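Pectate lyase (Cellvibrio cellulosa, PDB 1GXM) cleaves polygalacturonate (pectate) chains by beta-elimination, the construct being the family 10 catalytic module of a longer protein that also carries carbohydrate-binding modules. Local coordinates at residues A[16-29]-A[139-153]. Numbering follows the deposited sequence.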
loop_
_atom_site.group_PDB
_atom_site.type_symbol
_atom_site.label_atom_id
_atom_site.label_comp_id
_atom_site.label_asym_id
_atom_site.label_seq_id
_atom_site.Cartn_x
_atom_site.Cartn_y
_atom_site.Cartn_z
ATOM N N LEU A 16 -8.334 9.062 -12.753
ATOM C CA LEU A 16 -8.069 7.780 -12.133
ATOM C C LEU A 16 -7.641 6.751 -13.175
ATOM O O LEU A 16 -7.234 5.646 -12.826
ATOM C CB LEU A 16 -9.302 7.291 -11.380
ATOM C CG LEU A 16 -9.698 8.126 -10.159
ATOM C CD1 LEU A 16 -11.068 7.670 -9.649
ATOM C CD2 LEU A 16 -8.648 8.065 -9.043
ATOM N N ASP A 17 -7.737 7.117 -14.450
ATOM C CA ASP A 17 -7.303 6.241 -15.532
ATOM C C ASP A 17 -5.784 6.093 -15.528
ATOM O O ASP A 17 -5.063 7.049 -15.786
ATOM C CB ASP A 17 -7.754 6.791 -16.887
ATOM C CG ASP A 17 -7.461 5.828 -18.035
ATOM O OD1 ASP A 17 -7.707 4.624 -17.860
ATOM O OD2 ASP A 17 -6.987 6.182 -19.143
ATOM N N GLY A 18 -5.322 4.879 -15.254
ATOM C CA GLY A 18 -3.906 4.580 -15.111
ATOM C C GLY A 18 -3.362 4.675 -13.689
ATOM O O GLY A 18 -2.195 4.438 -13.451
ATOM N N ASN A 19 -4.206 5.045 -12.741
ATOM C CA ASN A 19 -3.744 5.188 -11.371
ATOM C C ASN A 19 -3.578 3.804 -10.760
ATOM O O ASN A 19 -4.530 3.032 -10.724
ATOM C CB ASN A 19 -4.728 6.019 -10.566
ATOM C CG ASN A 19 -4.295 6.187 -9.126
ATOM O OD1 ASN A 19 -4.130 5.214 -8.402
ATOM N ND2 ASN A 19 -4.127 7.432 -8.701
ATOM N N PRO A 20 -2.376 3.455 -10.323
ATOM C CA PRO A 20 -2.126 2.099 -9.822
ATOM C C PRO A 20 -3.054 1.644 -8.700
ATOM O O PRO A 20 -3.429 0.473 -8.620
ATOM C CB PRO A 20 -0.676 2.169 -9.339
ATOM C CG PRO A 20 -0.079 3.213 -10.148
ATOM C CD PRO A 20 -1.129 4.238 -10.374
ATOM N N ALA A 21 -3.380 2.555 -7.791
ATOM C CA ALA A 21 -4.259 2.223 -6.676
ATOM C C ALA A 21 -5.690 1.965 -7.151
ATOM O O ALA A 21 -6.348 1.042 -6.698
ATOM C CB ALA A 21 -4.222 3.335 -5.656
ATOM N N ALA A 22 -6.165 2.785 -8.069
ATOM C CA ALA A 22 -7.472 2.589 -8.658
ATOM C C ALA A 22 -7.507 1.280 -9.451
ATOM O O ALA A 22 -8.505 0.553 -9.429
ATOM C CB ALA A 22 -7.806 3.740 -9.576
ATOM N N ASN A 23 -6.423 0.975 -10.154
ATOM C CA ASN A 23 -6.350 -0.268 -10.910
ATOM C C ASN A 23 -6.425 -1.454 -9.944
ATOM O O ASN A 23 -7.117 -2.448 -10.189
ATOM C CB ASN A 23 -5.061 -0.348 -11.709
ATOM C CG ASN A 23 -5.063 0.516 -12.957
ATOM O OD1 ASN A 23 -4.003 0.762 -13.546
ATOM N ND2 ASN A 23 -6.224 0.961 -13.374
ATOM N N TRP A 24 -5.707 -1.364 -8.834
ATOM C CA TRP A 24 -5.759 -2.419 -7.842
ATOM C C TRP A 24 -7.197 -2.623 -7.350
ATOM O O TRP A 24 -7.694 -3.749 -7.233
ATOM C CB TRP A 24 -4.823 -2.124 -6.647
ATOM C CG TRP A 24 -5.160 -3.026 -5.547
ATOM C CD1 TRP A 24 -4.746 -4.311 -5.396
ATOM C CD2 TRP A 24 -6.089 -2.770 -4.513
ATOM N NE1 TRP A 24 -5.364 -4.869 -4.312
ATOM C CE2 TRP A 24 -6.194 -3.942 -3.750
ATOM C CE3 TRP A 24 -6.851 -1.651 -4.129
ATOM C CZ2 TRP A 24 -7.029 -4.037 -2.644
ATOM C CZ3 TRP A 24 -7.674 -1.757 -3.022
ATOM C CH2 TRP A 24 -7.761 -2.936 -2.312
ATOM N N LEU A 25 -7.877 -1.533 -7.041
ATOM C CA LEU A 25 -9.204 -1.625 -6.442
ATOM C C LEU A 25 -10.176 -2.234 -7.450
ATOM O O LEU A 25 -10.963 -3.126 -7.147
ATOM C CB LEU A 25 -9.677 -0.254 -6.013
ATOM C CG LEU A 25 -10.956 -0.217 -5.172
ATOM C CD1 LEU A 25 -10.932 0.978 -4.227
ATOM C CD2 LEU A 25 -12.203 -0.169 -6.069
ATOM N N ASN A 26 -10.130 -1.736 -8.664
ATOM C CA ASN A 26 -11.062 -2.247 -9.652
ATOM C C ASN A 26 -10.824 -3.716 -9.932
ATOM O O ASN A 26 -11.777 -4.470 -10.114
ATOM C CB ASN A 26 -11.056 -1.373 -10.901
ATOM C CG ASN A 26 -11.818 -0.064 -10.672
ATOM O OD1 ASN A 26 -12.979 -0.073 -10.221
ATOM N ND2 ASN A 26 -11.167 1.062 -10.937
ATOM N N ASN A 27 -9.569 -4.144 -9.925
ATOM C CA ASN A 27 -9.261 -5.568 -10.048
ATOM C C ASN A 27 -9.806 -6.382 -8.886
ATOM O O ASN A 27 -10.280 -7.507 -9.069
ATOM C CB ASN A 27 -7.773 -5.764 -10.081
ATOM C CG ASN A 27 -7.203 -5.559 -11.470
ATOM O OD1 ASN A 27 -6.012 -5.282 -11.631
ATOM N ND2 ASN A 27 -8.077 -5.558 -12.473
ATOM N N ALA A 28 -9.739 -5.826 -7.684
ATOM C CA ALA A 28 -10.185 -6.541 -6.486
ATOM C C ALA A 28 -11.680 -6.850 -6.528
ATOM O O ALA A 28 -12.157 -7.759 -5.874
ATOM C CB ALA A 28 -9.862 -5.750 -5.238
ATOM N N ARG A 29 -12.426 -6.049 -7.276
ATOM C CA ARG A 29 -13.865 -6.243 -7.396
ATOM C C ARG A 29 -14.233 -7.644 -7.860
ATOM O O ARG A 29 -15.290 -8.164 -7.473
ATOM C CB ARG A 29 -14.460 -5.205 -8.333
ATOM C CG ARG A 29 -14.386 -3.811 -7.758
ATOM C CD ARG A 29 -14.686 -2.745 -8.766
ATOM N NE ARG A 29 -16.088 -2.729 -9.152
ATOM C CZ ARG A 29 -16.621 -1.862 -10.004
ATOM N NH1 ARG A 29 -15.870 -0.925 -10.562
ATOM N NH2 ARG A 29 -17.915 -1.937 -10.294
ATOM N N TYR A 139 -3.602 1.526 0.067
ATOM C CA TYR A 139 -4.730 0.941 -0.642
ATOM C C TYR A 139 -5.937 0.883 0.278
ATOM O O TYR A 139 -7.045 1.000 -0.198
ATOM C CB TYR A 139 -4.390 -0.418 -1.255
ATOM C CG TYR A 139 -3.498 -0.346 -2.482
ATOM C CD1 TYR A 139 -2.910 0.848 -2.921
ATOM C CD2 TYR A 139 -3.208 -1.504 -3.174
ATOM C CE1 TYR A 139 -2.073 0.869 -4.042
ATOM C CE2 TYR A 139 -2.387 -1.488 -4.273
ATOM C CZ TYR A 139 -1.819 -0.293 -4.702
ATOM O OH TYR A 139 -0.995 -0.279 -5.805
ATOM N N ALA A 140 -5.730 0.756 1.584
ATOM C CA ALA A 140 -6.842 0.878 2.537
ATOM C C ALA A 140 -7.472 2.261 2.447
ATOM O O ALA A 140 -8.687 2.404 2.452
ATOM C CB ALA A 140 -6.395 0.610 3.929
ATOM N N LEU A 141 -6.639 3.286 2.385
ATOM C CA LEU A 141 -7.149 4.639 2.245
ATOM C C LEU A 141 -7.853 4.817 0.924
ATOM O O LEU A 141 -8.814 5.560 0.831
ATOM C CB LEU A 141 -6.049 5.687 2.410
ATOM C CG LEU A 141 -5.441 5.746 3.797
ATOM C CD1 LEU A 141 -4.285 6.687 3.803
ATOM C CD2 LEU A 141 -6.473 6.176 4.823
ATOM N N THR A 142 -7.362 4.163 -0.117
ATOM C CA THR A 142 -7.992 4.221 -1.428
ATOM C C THR A 142 -9.394 3.627 -1.353
ATOM O O THR A 142 -10.352 4.192 -1.880
ATOM C CB THR A 142 -7.151 3.478 -2.461
ATOM O OG1 THR A 142 -5.881 4.136 -2.596
ATOM C CG2 THR A 142 -7.774 3.538 -3.867
ATOM N N VAL A 143 -9.528 2.492 -0.684
ATOM C CA VAL A 143 -10.846 1.875 -0.513
ATOM C C VAL A 143 -11.769 2.855 0.205
ATOM O O VAL A 143 -12.913 3.087 -0.223
ATOM C CB VAL A 143 -10.763 0.562 0.268
ATOM C CG1 VAL A 143 -12.156 0.062 0.583
ATOM C CG2 VAL A 143 -9.995 -0.482 -0.513
ATOM N N LEU A 144 -11.298 3.404 1.312
ATOM C CA LEU A 144 -12.126 4.338 2.083
ATOM C C LEU A 144 -12.477 5.564 1.256
ATOM O O LEU A 144 -13.573 6.086 1.357
ATOM C CB LEU A 144 -11.445 4.728 3.391
ATOM C CG LEU A 144 -11.325 3.580 4.390
ATOM C CD1 LEU A 144 -10.462 4.037 5.541
ATOM C CD2 LEU A 144 -12.682 3.112 4.873
ATOM N N ASP A 145 -11.542 6.030 0.443
ATOM C CA ASP A 145 -11.799 7.172 -0.425
ATOM C C ASP A 145 -12.823 6.848 -1.495
ATOM O O ASP A 145 -13.679 7.659 -1.785
ATOM C CB ASP A 145 -10.524 7.661 -1.062
ATOM C CG ASP A 145 -10.750 8.842 -1.935
ATOM O OD1 ASP A 145 -10.987 9.961 -1.408
ATOM O OD2 ASP A 145 -10.699 8.724 -3.169
ATOM N N PHE A 146 -12.746 5.671 -2.088
ATOM C CA PHE A 146 -13.753 5.270 -3.046
ATOM C C PHE A 146 -15.119 5.192 -2.347
ATOM O O PHE A 146 -16.128 5.648 -2.891
ATOM C CB PHE A 146 -13.388 3.947 -3.701
ATOM C CG PHE A 146 -12.543 4.098 -4.935
ATOM C CD1 PHE A 146 -11.368 4.822 -4.906
ATOM C CD2 PHE A 146 -12.930 3.510 -6.124
ATOM C CE1 PHE A 146 -10.606 4.955 -6.035
ATOM C CE2 PHE A 146 -12.157 3.624 -7.251
ATOM C CZ PHE A 146 -10.998 4.366 -7.216
ATOM N N ALA A 147 -15.150 4.654 -1.129
ATOM C CA ALA A 147 -16.394 4.555 -0.378
ATOM C C ALA A 147 -16.908 5.964 -0.105
ATOM O O ALA A 147 -18.092 6.268 -0.327
ATOM C CB ALA A 147 -16.167 3.789 0.911
ATOM N N ALA A 148 -16.022 6.848 0.340
ATOM C CA ALA A 148 -16.408 8.218 0.705
ATOM C C ALA A 148 -16.993 8.980 -0.465
ATOM O O ALA A 148 -17.832 9.880 -0.282
ATOM C CB ALA A 148 -15.218 8.983 1.263
ATOM N N ASN A 149 -16.521 8.648 -1.659
ATOM C CA ASN A 149 -16.896 9.361 -2.875
ATOM C C ASN A 149 -17.936 8.642 -3.706
ATOM O O ASN A 149 -18.213 9.016 -4.843
ATOM C CB ASN A 149 -15.646 9.648 -3.697
ATOM C CG ASN A 149 -14.872 10.782 -3.147
ATOM O OD1 ASN A 149 -15.352 11.906 -3.153
ATOM N ND2 ASN A 149 -13.678 10.512 -2.632
ATOM N N LYS A 150 -18.528 7.620 -3.113
ATOM C CA LYS A 150 -19.574 6.858 -3.776
ATOM C C LYS A 150 -19.110 6.292 -5.113
ATOM O O LYS A 150 -19.868 6.206 -6.067
ATOM C CB LYS A 150 -20.823 7.735 -3.952
ATOM C CG LYS A 150 -22.116 7.022 -3.686
ATOM C CD LYS A 150 -23.161 7.935 -3.048
ATOM C CE LYS A 150 -23.220 9.302 -3.688
ATOM N NZ LYS A 150 -22.623 10.382 -2.844
ATOM N N ARG A 151 -17.846 5.898 -5.202
ATOM C CA ARG A 151 -17.351 5.263 -6.415
ATOM C C ARG A 151 -17.633 3.793 -6.360
ATOM O O ARG A 151 -17.571 3.190 -5.299
ATOM C CB ARG A 151 -15.841 5.431 -6.586
ATOM C CG ARG A 151 -15.407 6.830 -6.711
ATOM C CD ARG A 151 -14.015 7.016 -7.261
ATOM N NE ARG A 151 -13.646 8.415 -7.091
ATOM C CZ ARG A 151 -12.858 8.894 -6.145
ATOM N NH1 ARG A 151 -12.239 8.089 -5.281
ATOM N NH2 ARG A 151 -12.651 10.199 -6.077
ATOM N N ALA A 152 -17.920 3.216 -7.517
ATOM C CA ALA A 152 -18.120 1.788 -7.659
ATOM C C ALA A 152 -16.956 1.043 -7.016
ATOM O O ALA A 152 -15.800 1.379 -7.252
ATOM C CB ALA A 152 -18.217 1.420 -9.137
ATOM N N PRO A 153 -17.218 -0.022 -6.273
ATOM C CA PRO A 153 -18.537 -0.654 -6.072
ATOM C C PRO A 153 -19.380 -0.110 -4.926
ATOM O O PRO A 153 -20.361 -0.772 -4.555
ATOM C CB PRO A 153 -18.139 -2.088 -5.748
ATOM C CG PRO A 153 -16.848 -1.927 -5.011
ATOM C CD PRO A 153 -16.135 -0.772 -5.626
HETATM O O HOH W 1 -14.464 2.255 -9.446
#
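W24 and Y139 form an offset stack, ring planes tilted 28° to each other and centroids of the W24 five-membered ring and the Y139 ring separated by 4.6 Å. Y139 CD2 sits over one face of the W24 indole, near its rim; chi1 of W24 (166°) swings the ring out beside its own carbonyl carbon, on the side of Y139. V143 CG2 meets the indole edge at W24 CZ3, 3.6 Å away. Y139 CB adds a CH-pi contact over the six-membered ring, and A21 CB packs against Y139 CE1.

Deeper in, L25 CD1 rests over one face of F146, 3.8 Å from the ring centroid. The other face is covered by CD of R151; NH1 of the same side chain makes a salt bridge to D145 OD2 (2.7 Å), meeting that oxygen from above the carboxylate plane. L16 CD1 reaches across to R151 NE, and A22 CB approaches F146 CZ.

Direct hydrogen bonds are absent between the segments; one water bridges instead, donating to N26 OD1 (2.9 Å) and to A152 O (2.7 Å). N26 OD1 also accepts from R29 NH1, in the guanidinium plane, at 3.0 Å. That guanidinium lays one face over the A152-P153 peptide, which is cis, and R29 NE forms a salt bridge with E85 OE1 of helix 77-90.

The axes of segments 20-28, N-capped by N19, and 139-148 cross at -73°, 9.9 Å apart at closest approach. Helix 136-148 ends in a Schellman motif with K150 at C-prime: a steep helix-helix packing, consistent with the (alpha/alpha)3 toroid of family 10 lyases.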